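Local coordinates for Xaa-Pro dipeptidase (PDB 1WY2), which splits dipeptides with proline in the C-terminal position as a metal-dependent, homodimeric prolidase, probably preferring a nonpolar residue before the proline, at residues A[56-61]-A[74-79]; A[157-162]-A[200-205]. All coordinates share one frame; numbering follows the deposited sequence.

Contact 1: A[56-61]-A[74-79]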
ATOM      1  N   VAL A  56      20.428   3.917   5.257  1.00 26.83           N
ATOM      2  CA  VAL A  56      19.322   3.162   5.833  1.00 29.86           C
ATOM      3  C   VAL A  56      19.404   3.088   7.353  1.00 33.16           C
ATOM      4  O   VAL A  56      20.472   3.276   7.938  1.00 32.12           O
ATOM      5  CB  VAL A  56      19.289   1.715   5.292  1.00 29.16           C
ATOM      6  CG1 VAL A  56      19.099   1.722   3.783  1.00 28.75           C
ATOM      7  CG2 VAL A  56      20.574   0.996   5.660  1.00 29.65           C
ATOM      8  N   PRO A  57      18.262   2.836   8.012  1.00 35.43           N
ATOM      9  CA  PRO A  57      18.229   2.732   9.474  1.00 37.63           C
ATOM     10  C   PRO A  57      18.981   1.466   9.881  1.00 38.59           C
ATOM     11  O   PRO A  57      19.176   0.569   9.062  1.00 38.03           O
ATOM     12  CB  PRO A  57      16.734   2.632   9.780  1.00 37.40           C
ATOM     13  CG  PRO A  57      16.099   3.377   8.644  1.00 38.04           C
ATOM     14  CD  PRO A  57      16.896   2.880   7.461  1.00 36.69           C
ATOM     15  N   GLU A  58      19.396   1.389  11.141  1.00 40.63           N
ATOM     16  CA  GLU A  58      20.126   0.222  11.627  1.00 42.80           C
ATOM     17  C   GLU A  58      19.392  -1.091  11.360  1.00 43.31           C
ATOM     18  O   GLU A  58      20.011  -2.093  11.000  1.00 43.55           O
ATOM     19  CB  GLU A  58      20.402   0.359  13.126  1.00 44.82           C
ATOM     20  CG  GLU A  58      21.268   1.556  13.481  1.00 47.94           C
ATOM     21  CD  GLU A  58      21.588   1.629  14.962  1.00 49.63           C
ATOM     22  OE1 GLU A  58      20.648   1.774  15.773  1.00 50.46           O
ATOM     23  OE2 GLU A  58      22.783   1.539  15.316  1.00 51.73           O
ATOM     24  N   LEU A  59      18.075  -1.084  11.532  1.00 44.50           N
ATOM     25  CA  LEU A  59      17.270  -2.284  11.312  1.00 44.71           C
ATOM     26  C   LEU A  59      17.110  -2.636   9.833  1.00 44.90           C
ATOM     27  O   LEU A  59      16.223  -3.406   9.467  1.00 45.08           O
ATOM     28  CB  LEU A  59      15.885  -2.113  11.944  1.00 45.42           C
ATOM     29  CG  LEU A  59      15.818  -1.995  13.470  1.00 46.19           C
ATOM     30  CD1 LEU A  59      14.384  -1.701  13.898  1.00 46.48           C
ATOM     31  CD2 LEU A  59      16.316  -3.285  14.109  1.00 45.96           C
ATOM     32  N   GLU A  60      17.971  -2.073   8.989  1.00 44.80           N
ATOM     33  CA  GLU A  60      17.912  -2.333   7.553  1.00 43.93           C
ATOM     34  C   GLU A  60      19.298  -2.480   6.948  1.00 42.65           C
ATOM     35  O   GLU A  60      19.447  -2.979   5.832  1.00 42.12           O
ATOM     36  CB  GLU A  60      17.181  -1.190   6.840  1.00 44.32           C
ATOM     37  CG  GLU A  60      15.712  -1.088   7.182  1.00 46.35           C
ATOM     38  CD  GLU A  60      14.921  -2.271   6.670  1.00 46.84           C
ATOM     39  OE1 GLU A  60      15.330  -3.422   6.929  1.00 49.86           O
ATOM     40  OE2 GLU A  60      13.888  -2.056   6.011  1.00 48.23           O
ATOM     41  N   TYR A  61      20.308  -2.049   7.696  1.00 42.00           N
ATOM     42  CA  TYR A  61      21.692  -2.085   7.240  1.00 41.71           C
ATOM     43  C   TYR A  61      22.200  -3.419   6.698  1.00 41.32           C
ATOM     44  O   TYR A  61      22.625  -3.503   5.548  1.00 40.85           O
ATOM     45  CB  TYR A  61      22.622  -1.621   8.360  1.00 42.09           C
ATOM     46  CG  TYR A  61      24.067  -1.533   7.933  1.00 42.44           C
ATOM     47  CD1 TYR A  61      24.471  -0.612   6.966  1.00 42.31           C
ATOM     48  CD2 TYR A  61      25.028  -2.385   8.476  1.00 42.79           C
ATOM     49  CE1 TYR A  61      25.798  -0.542   6.548  1.00 42.97           C
ATOM     50  CE2 TYR A  61      26.358  -2.323   8.066  1.00 43.18           C
ATOM     51  CZ  TYR A  61      26.736  -1.400   7.101  1.00 43.32           C
ATOM     52  OH  TYR A  61      28.048  -1.343   6.686  1.00 43.80           O
ATOM     53  N   LYS A  74      24.708   3.350   7.317  1.00 37.05           N
ATOM     54  CA  LYS A  74      23.611   3.263   8.270  1.00 40.04           C
ATOM     55  C   LYS A  74      23.630   4.446   9.224  1.00 40.59           C
ATOM     56  O   LYS A  74      24.679   5.044   9.467  1.00 40.40           O
ATOM     57  CB  LYS A  74      23.681   1.953   9.065  1.00 41.73           C
ATOM     58  CG  LYS A  74      24.887   1.817   9.987  1.00 44.90           C
ATOM     59  CD  LYS A  74      26.177   1.589   9.218  1.00 47.58           C
ATOM     60  CE  LYS A  74      27.338   1.311  10.169  1.00 49.49           C
ATOM     61  NZ  LYS A  74      28.599   0.985   9.441  1.00 50.16           N
ATOM     62  N   PHE A  75      22.459   4.788   9.747  1.00 41.49           N
ATOM     63  CA  PHE A  75      22.330   5.890  10.691  1.00 42.79           C
ATOM     64  C   PHE A  75      21.388   5.478  11.815  1.00 43.63           C
ATOM     65  O   PHE A  75      20.481   4.672  11.609  1.00 42.76           O
ATOM     66  CB  PHE A  75      21.810   7.149   9.981  1.00 42.25           C
ATOM     67  CG  PHE A  75      20.451   6.988   9.356  1.00 41.73           C
ATOM     68  CD1 PHE A  75      19.297   7.044  10.134  1.00 41.68           C
ATOM     69  CD2 PHE A  75      20.324   6.783   7.985  1.00 41.54           C
ATOM     70  CE1 PHE A  75      18.038   6.898   9.557  1.00 41.70           C
ATOM     71  CE2 PHE A  75      19.070   6.636   7.397  1.00 41.60           C
ATOM     72  CZ  PHE A  75      17.924   6.693   8.186  1.00 42.03           C
ATOM     73  N   LYS A  76      21.619   6.022  13.005  1.00 45.04           N
ATOM     74  CA  LYS A  76      20.791   5.702  14.159  1.00 46.72           C
ATOM     75  C   LYS A  76      19.637   6.688  14.282  1.00 47.34           C
ATOM     76  O   LYS A  76      18.526   6.316  14.656  1.00 48.33           O
ATOM     77  CB  LYS A  76      21.635   5.731  15.436  1.00 47.60           C
ATOM     78  CG  LYS A  76      22.816   4.775  15.417  1.00 49.14           C
ATOM     79  CD  LYS A  76      23.616   4.862  16.709  1.00 50.37           C
ATOM     80  CE  LYS A  76      24.800   3.911  16.696  1.00 50.79           C
ATOM     81  NZ  LYS A  76      25.622   4.032  17.933  1.00 51.86           N
ATOM     82  N   LYS A  77      19.906   7.948  13.957  1.00 48.24           N
ATOM     83  CA  LYS A  77      18.890   8.990  14.029  1.00 48.87           C
ATOM     84  C   LYS A  77      18.902   9.816  12.746  1.00 48.34           C
ATOM     85  O   LYS A  77      19.954  10.019  12.138  1.00 47.91           O
ATOM     86  CB  LYS A  77      19.151   9.886  15.243  1.00 49.88           C
ATOM     87  CG  LYS A  77      18.047  10.891  15.535  1.00 51.78           C
ATOM     88  CD  LYS A  77      18.319  11.655  16.830  1.00 52.56           C
ATOM     89  CE  LYS A  77      18.315  10.728  18.041  1.00 52.85           C
ATOM     90  NZ  LYS A  77      16.997  10.049  18.222  1.00 53.94           N
ATOM     91  N   MET A  78      17.727  10.283  12.334  1.00 47.58           N
ATOM     92  CA  MET A  78      17.601  11.077  11.118  1.00 47.17           C
ATOM     93  C   MET A  78      18.550  12.266  11.066  1.00 47.07           C
ATOM     94  O   MET A  78      18.969  12.679   9.984  1.00 47.08           O
ATOM     95  CB  MET A  78      16.161  11.564  10.951  1.00 46.82           C
ATOM     96  CG  MET A  78      15.215  10.514  10.392  1.00 46.72           C
ATOM     97  SD  MET A  78      15.711   9.978   8.739  1.00 46.70           S
ATOM     98  CE  MET A  78      15.070  11.313   7.742  1.00 45.70           C
ATOM     99  N   ASP A  79      18.886  12.822  12.226  1.00 46.77           N
ATOM    100  CA  ASP A  79      19.791  13.964  12.271  1.00 46.61           C
ATOM    101  C   ASP A  79      21.104  13.625  11.578  1.00 45.65           C
ATOM    102  O   ASP A  79      21.753  14.494  10.995  1.00 45.08           O
ATOM    103  CB  ASP A  79      20.057  14.381  13.719  1.00 48.54           C
ATOM    104  CG  ASP A  79      18.799  14.841  14.432  1.00 49.44           C
ATOM    105  OD1 ASP A  79      18.124  15.759  13.919  1.00 50.42           O
ATOM    106  OD2 ASP A  79      18.488  14.286  15.505  1.00 51.07           O
TER

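Contact 2: A[157-162]-A[200-205]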
ATOM      1  N   GLY A 157     -24.118 -18.901  -5.881  1.00 28.07           N
ATOM      2  CA  GLY A 157     -24.005 -19.209  -4.465  1.00 28.00           C
ATOM      3  C   GLY A 157     -22.671 -18.841  -3.838  1.00 27.20           C
ATOM      4  O   GLY A 157     -22.591 -18.600  -2.633  1.00 27.91           O
ATOM      5  N   LYS A 158     -21.620 -18.797  -4.650  1.00 26.89           N
ATOM      6  CA  LYS A 158     -20.286 -18.465  -4.156  1.00 26.28           C
ATOM      7  C   LYS A 158     -20.176 -17.003  -3.730  1.00 25.08           C
ATOM      8  O   LYS A 158     -20.758 -16.118  -4.358  1.00 24.71           O
ATOM      9  CB  LYS A 158     -19.238 -18.748  -5.237  1.00 28.32           C
ATOM     10  CG  LYS A 158     -19.275 -20.154  -5.813  1.00 33.01           C
ATOM     11  CD  LYS A 158     -18.812 -21.186  -4.798  1.00 36.29           C
ATOM     12  CE  LYS A 158     -18.278 -22.436  -5.488  1.00 38.19           C
ATOM     13  NZ  LYS A 158     -17.383 -23.225  -4.598  1.00 40.57           N
ATOM     14  N   LYS A 159     -19.428 -16.758  -2.659  1.00 23.53           N
ATOM     15  CA  LYS A 159     -19.216 -15.402  -2.170  1.00 22.09           C
ATOM     16  C   LYS A 159     -18.017 -14.812  -2.923  1.00 21.23           C
ATOM     17  O   LYS A 159     -16.980 -15.464  -3.050  1.00 20.58           O
ATOM     18  CB  LYS A 159     -18.936 -15.427  -0.664  1.00 24.78           C
ATOM     19  CG  LYS A 159     -18.694 -14.058  -0.054  1.00 26.21           C
ATOM     20  CD  LYS A 159     -18.522 -14.134   1.462  1.00 29.81           C
ATOM     21  CE  LYS A 159     -19.799 -14.598   2.148  1.00 31.09           C
ATOM     22  NZ  LYS A 159     -19.683 -14.554   3.636  1.00 33.39           N
ATOM     23  N   GLU A 160     -18.161 -13.587  -3.425  1.00 19.53           N
ATOM     24  CA  GLU A 160     -17.090 -12.928  -4.177  1.00 19.31           C
ATOM     25  C   GLU A 160     -15.747 -12.975  -3.455  1.00 18.63           C
ATOM     26  O   GLU A 160     -14.727 -13.346  -4.038  1.00 19.08           O
ATOM     27  CB  GLU A 160     -17.450 -11.467  -4.448  1.00 19.43           C
ATOM     28  CG  GLU A 160     -18.738 -11.268  -5.231  1.00 20.26           C
ATOM     29  CD  GLU A 160     -19.078  -9.800  -5.408  1.00 18.54           C
ATOM     30  OE1 GLU A 160     -18.601  -8.980  -4.596  1.00 19.87           O
ATOM     31  OE2 GLU A 160     -19.833  -9.466  -6.346  1.00 18.53           O
ATOM     32  N   ARG A 161     -15.753 -12.591  -2.184  1.00 18.25           N
ATOM     33  CA  ARG A 161     -14.535 -12.574  -1.382  1.00 18.64           C
ATOM     34  C   ARG A 161     -13.873 -13.942  -1.264  1.00 18.91           C
ATOM     35  O   ARG A 161     -12.648 -14.037  -1.197  1.00 17.90           O
ATOM     36  CB  ARG A 161     -14.839 -12.040   0.017  1.00 20.50           C
ATOM     37  CG  ARG A 161     -13.640 -12.042   0.953  1.00 26.26           C
ATOM     38  CD  ARG A 161     -13.395 -10.660   1.509  1.00 31.50           C
ATOM     39  NE  ARG A 161     -14.629 -10.056   1.997  1.00 35.57           N
ATOM     40  CZ  ARG A 161     -14.797  -8.753   2.179  1.00 36.12           C
ATOM     41  NH1 ARG A 161     -13.807  -7.913   1.914  1.00 38.63           N
ATOM     42  NH2 ARG A 161     -15.960  -8.287   2.614  1.00 34.75           N
ATOM     43  N   GLU A 162     -14.676 -15.001  -1.228  1.00 18.30           N
ATOM     44  CA  GLU A 162     -14.121 -16.342  -1.112  1.00 19.19           C
ATOM     45  C   GLU A 162     -13.418 -16.741  -2.402  1.00 19.15           C
ATOM     46  O   GLU A 162     -12.406 -17.444  -2.372  1.00 19.58           O
ATOM     47  CB  GLU A 162     -15.224 -17.347  -0.747  1.00 20.95           C
ATOM     48  CG  GLU A 162     -15.619 -17.269   0.725  1.00 25.26           C
ATOM     49  CD  GLU A 162     -16.799 -18.150   1.088  1.00 28.40           C
ATOM     50  OE1 GLU A 162     -16.967 -19.227   0.477  1.00 31.78           O
ATOM     51  OE2 GLU A 162     -17.549 -17.770   2.009  1.00 31.12           O
ATOM     52  N   ASP A 200     -18.813  -9.418   0.212  1.00 22.30           N
ATOM     53  CA  ASP A 200     -19.554 -10.531   0.792  1.00 23.43           C
ATOM     54  C   ASP A 200     -20.748 -10.949  -0.057  1.00 23.16           C
ATOM     55  O   ASP A 200     -21.410 -11.945   0.239  1.00 24.13           O
ATOM     56  CB  ASP A 200     -20.018 -10.179   2.207  1.00 27.22           C
ATOM     57  CG  ASP A 200     -18.870 -10.087   3.184  1.00 32.43           C
ATOM     58  OD1 ASP A 200     -18.112 -11.074   3.299  1.00 37.40           O
ATOM     59  OD2 ASP A 200     -18.720  -9.034   3.837  1.00 35.82           O
ATOM     60  N   LYS A 201     -21.022 -10.191  -1.115  1.00 21.85           N
ATOM     61  CA  LYS A 201     -22.135 -10.508  -2.000  1.00 21.50           C
ATOM     62  C   LYS A 201     -21.959 -11.894  -2.597  1.00 22.01           C
ATOM     63  O   LYS A 201     -20.852 -12.282  -2.965  1.00 21.84           O
ATOM     64  CB  LYS A 201     -22.229  -9.493  -3.143  1.00 21.17           C
ATOM     65  CG  LYS A 201     -23.307  -9.835  -4.173  1.00 21.20           C
ATOM     66  CD  LYS A 201     -23.299  -8.866  -5.350  1.00 20.95           C
ATOM     67  CE  LYS A 201     -24.406  -9.184  -6.344  1.00 20.54           C
ATOM     68  NZ  LYS A 201     -24.298 -10.553  -6.924  1.00 20.99           N
ATOM     69  N   ARG A 202     -23.050 -12.645  -2.690  1.00 22.57           N
ATOM     70  CA  ARG A 202     -22.978 -13.967  -3.281  1.00 23.80           C
ATOM     71  C   ARG A 202     -23.370 -13.874  -4.747  1.00 24.13           C
ATOM     72  O   ARG A 202     -24.287 -13.139  -5.118  1.00 23.13           O
ATOM     73  CB  ARG A 202     -23.881 -14.952  -2.535  1.00 27.89           C
ATOM     74  CG  ARG A 202     -23.301 -15.360  -1.183  1.00 31.17           C
ATOM     75  CD  ARG A 202     -24.128 -16.420  -0.475  1.00 34.53           C
ATOM     76  NE  ARG A 202     -23.538 -16.772   0.816  1.00 35.94           N
ATOM     77  CZ  ARG A 202     -22.432 -17.495   0.971  1.00 36.10           C
ATOM     78  NH1 ARG A 202     -21.781 -17.962  -0.086  1.00 36.66           N
ATOM     79  NH2 ARG A 202     -21.972 -17.748   2.189  1.00 37.26           N
ATOM     80  N   ILE A 203     -22.648 -14.610  -5.580  1.00 23.50           N
ATOM     81  CA  ILE A 203     -22.887 -14.625  -7.016  1.00 23.70           C
ATOM     82  C   ILE A 203     -24.186 -15.359  -7.362  1.00 24.40           C
ATOM     83  O   ILE A 203     -24.499 -16.392  -6.773  1.00 24.91           O
ATOM     84  CB  ILE A 203     -21.685 -15.288  -7.725  1.00 23.72           C
ATOM     85  CG1 ILE A 203     -20.422 -14.474  -7.420  1.00 23.03           C
ATOM     86  CG2 ILE A 203     -21.929 -15.380  -9.227  1.00 23.12           C
ATOM     87  CD1 ILE A 203     -19.131 -15.135  -7.850  1.00 23.37           C
ATOM     88  N   GLU A 204     -24.941 -14.819  -8.314  1.00 24.78           N
ATOM     89  CA  GLU A 204     -26.206 -15.433  -8.724  1.00 26.88           C
ATOM     90  C   GLU A 204     -26.165 -15.801 -10.199  1.00 25.89           C
ATOM     91  O   GLU A 204     -25.415 -15.202 -10.973  1.00 26.39           O
ATOM     92  CB  GLU A 204     -27.375 -14.467  -8.498  1.00 28.21           C
ATOM     93  CG  GLU A 204     -27.422 -13.819  -7.124  1.00 31.51           C
ATOM     94  CD  GLU A 204     -28.659 -12.960  -6.936  1.00 34.44           C
ATOM     95  OE1 GLU A 204     -29.748 -13.526  -6.692  1.00 36.70           O
ATOM     96  OE2 GLU A 204     -28.548 -11.720  -7.045  1.00 35.68           O
ATOM     97  N   ARG A 205     -26.969 -16.782 -10.597  1.00 26.22           N
ATOM     98  CA  ARG A 205     -26.999 -17.178 -12.000  1.00 27.16           C
ATOM     99  C   ARG A 205     -27.531 -16.004 -12.818  1.00 27.06           C
ATOM    100  O   ARG A 205     -28.472 -15.326 -12.404  1.00 27.28           O
ATOM    101  CB  ARG A 205     -27.884 -18.418 -12.205  1.00 28.94           C
ATOM    102  CG  ARG A 205     -27.968 -18.872 -13.660  1.00 33.39           C
ATOM    103  CD  ARG A 205     -28.596 -20.251 -13.790  1.00 37.96           C
ATOM    104  NE  ARG A 205     -27.668 -21.317 -13.422  1.00 42.27           N
ATOM    105  CZ  ARG A 205     -26.709 -21.784 -14.218  1.00 43.73           C
ATOM    106  NH1 ARG A 205     -26.549 -21.281 -15.434  1.00 45.07           N
ATOM    107  NH2 ARG A 205     -25.908 -22.755 -13.801  1.00 45.20           N
TER

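Contact 1: A[56-61]-A[74-79]
The beta-alpha-beta unit of strand 51-57, helix 58-67 and strand 72-75, in the creatinase/prolidase N-terminal domain, has its two parallel strands side by side here, just where the first runs into its helix. The strands are joined by a hydrogen bond from Phe75 N to Val56 O, 3.1 Å long and lying in the carbonyl plane. Two residues after Val56, as parallel pairing requires, Glu58 N turns to Phe75 O, but at 3.5 Å the bond is weak. Pro57, between them, suits a place where no N-H is needed, and its fixed phi fits the turn into the helix; its carbonyl accepts Glu60 N. Phe75 carries its ring in the crowded position between backbone N and carbonyl carbon (chi1 61°), which brings it over the neighbouring strand: Val56 O sits 3.5 Å above one face, toward the rim, and Pro57 CA makes a CH-pi contact there. Alongside, Pro57 CG touches Phe75 CZ at 3.8 Å. Val56, branched and apolar, is buried against Val72 and Pro39. Tyr61, one turn into the helix, has CG anti to its backbone N (chi1 -176°). The chain of Lys74 bends at chi2 (-72°) and crosses the ring obliquely, with CD 3.6 Å from the Tyr61 centroid, over the face. Its methylene groups thus lie on the aromatic surface, and Lys74 NZ ends 3.6 Å from Tyr61 OH. Glu58 and Lys76 also cross obliquely, Glu58 OE2 lying 3.2 Å from Lys76 CG but 4.6 Å from Lys76 NZ, too far for a salt bridge. Between the segments the backbones share one firm bond, continued by Val56 with Glu73, while ring faces and aliphatic lysine carbons supply most of the side-chain contact; attraction between Glu58 and Lys76 would probably add little that is directional.

Contact 2: A[157-162]-A[200-205]
Backbone bonds tie the N-terminus of helix 160-173, in the M24 metallopeptidase domain, to the loop before strand 208-217. Gly157 N reaches Ile203 O at 2.7 Å, almost straight, and Ile203 N returns a bond of the same length to Lys158 O. Behind the N-cap Lys159, Glu160 N is met by Lys201 O at 3.0 Å. Gly157, whose positive phi (101°) would crowd a side chain, offers its carbonyl to Arg202 NH1 at 2.7 Å, close to the guanidinium plane. The other end of that guanidinium has Lys159 CE over one face. With CG anti to its backbone N (chi1 180°), Lys159 runs alongside Asp200, and NZ makes a long salt bridge to OD1, 3.8 Å. Arg161 NH2 salt-bridges Asp200 OD2 at 3.1 Å, a weak, off-line hydrogen bond, with guanidinium and carboxylate planes 58° apart. An alanine in place of Lys159 would remove the ammonium from this network and the methylenes from Asp200 and Arg202, and would probably leave Asp200 more dependent on Arg161. Further out, Ser187, Arg190 and Ser199 hold the buried Glu160 carboxylate, while Arg161 packs on Ala176 of the second subunit. Arg161 NE is buried without any partner.

The contacts follow one another along the chain: contact 1 is complete in the N-terminal domain before contact 2 opens in the M24 domain that carries the metal site. Their centres lie about 47 Å apart and their nearest atoms about 29 Å, and they share no helix, strand or sheet. Contact 1 belongs to the edge of the mixed sheet where 72-75 is the outermost strand of this chain; contact 2 links helix 160-173 to the loop that leads into strand 208-217, on which the metal ligand Asp212 lies. What they have in common is the homodimer: residues of both touch the second subunit, so each domain takes part in the dimer interface.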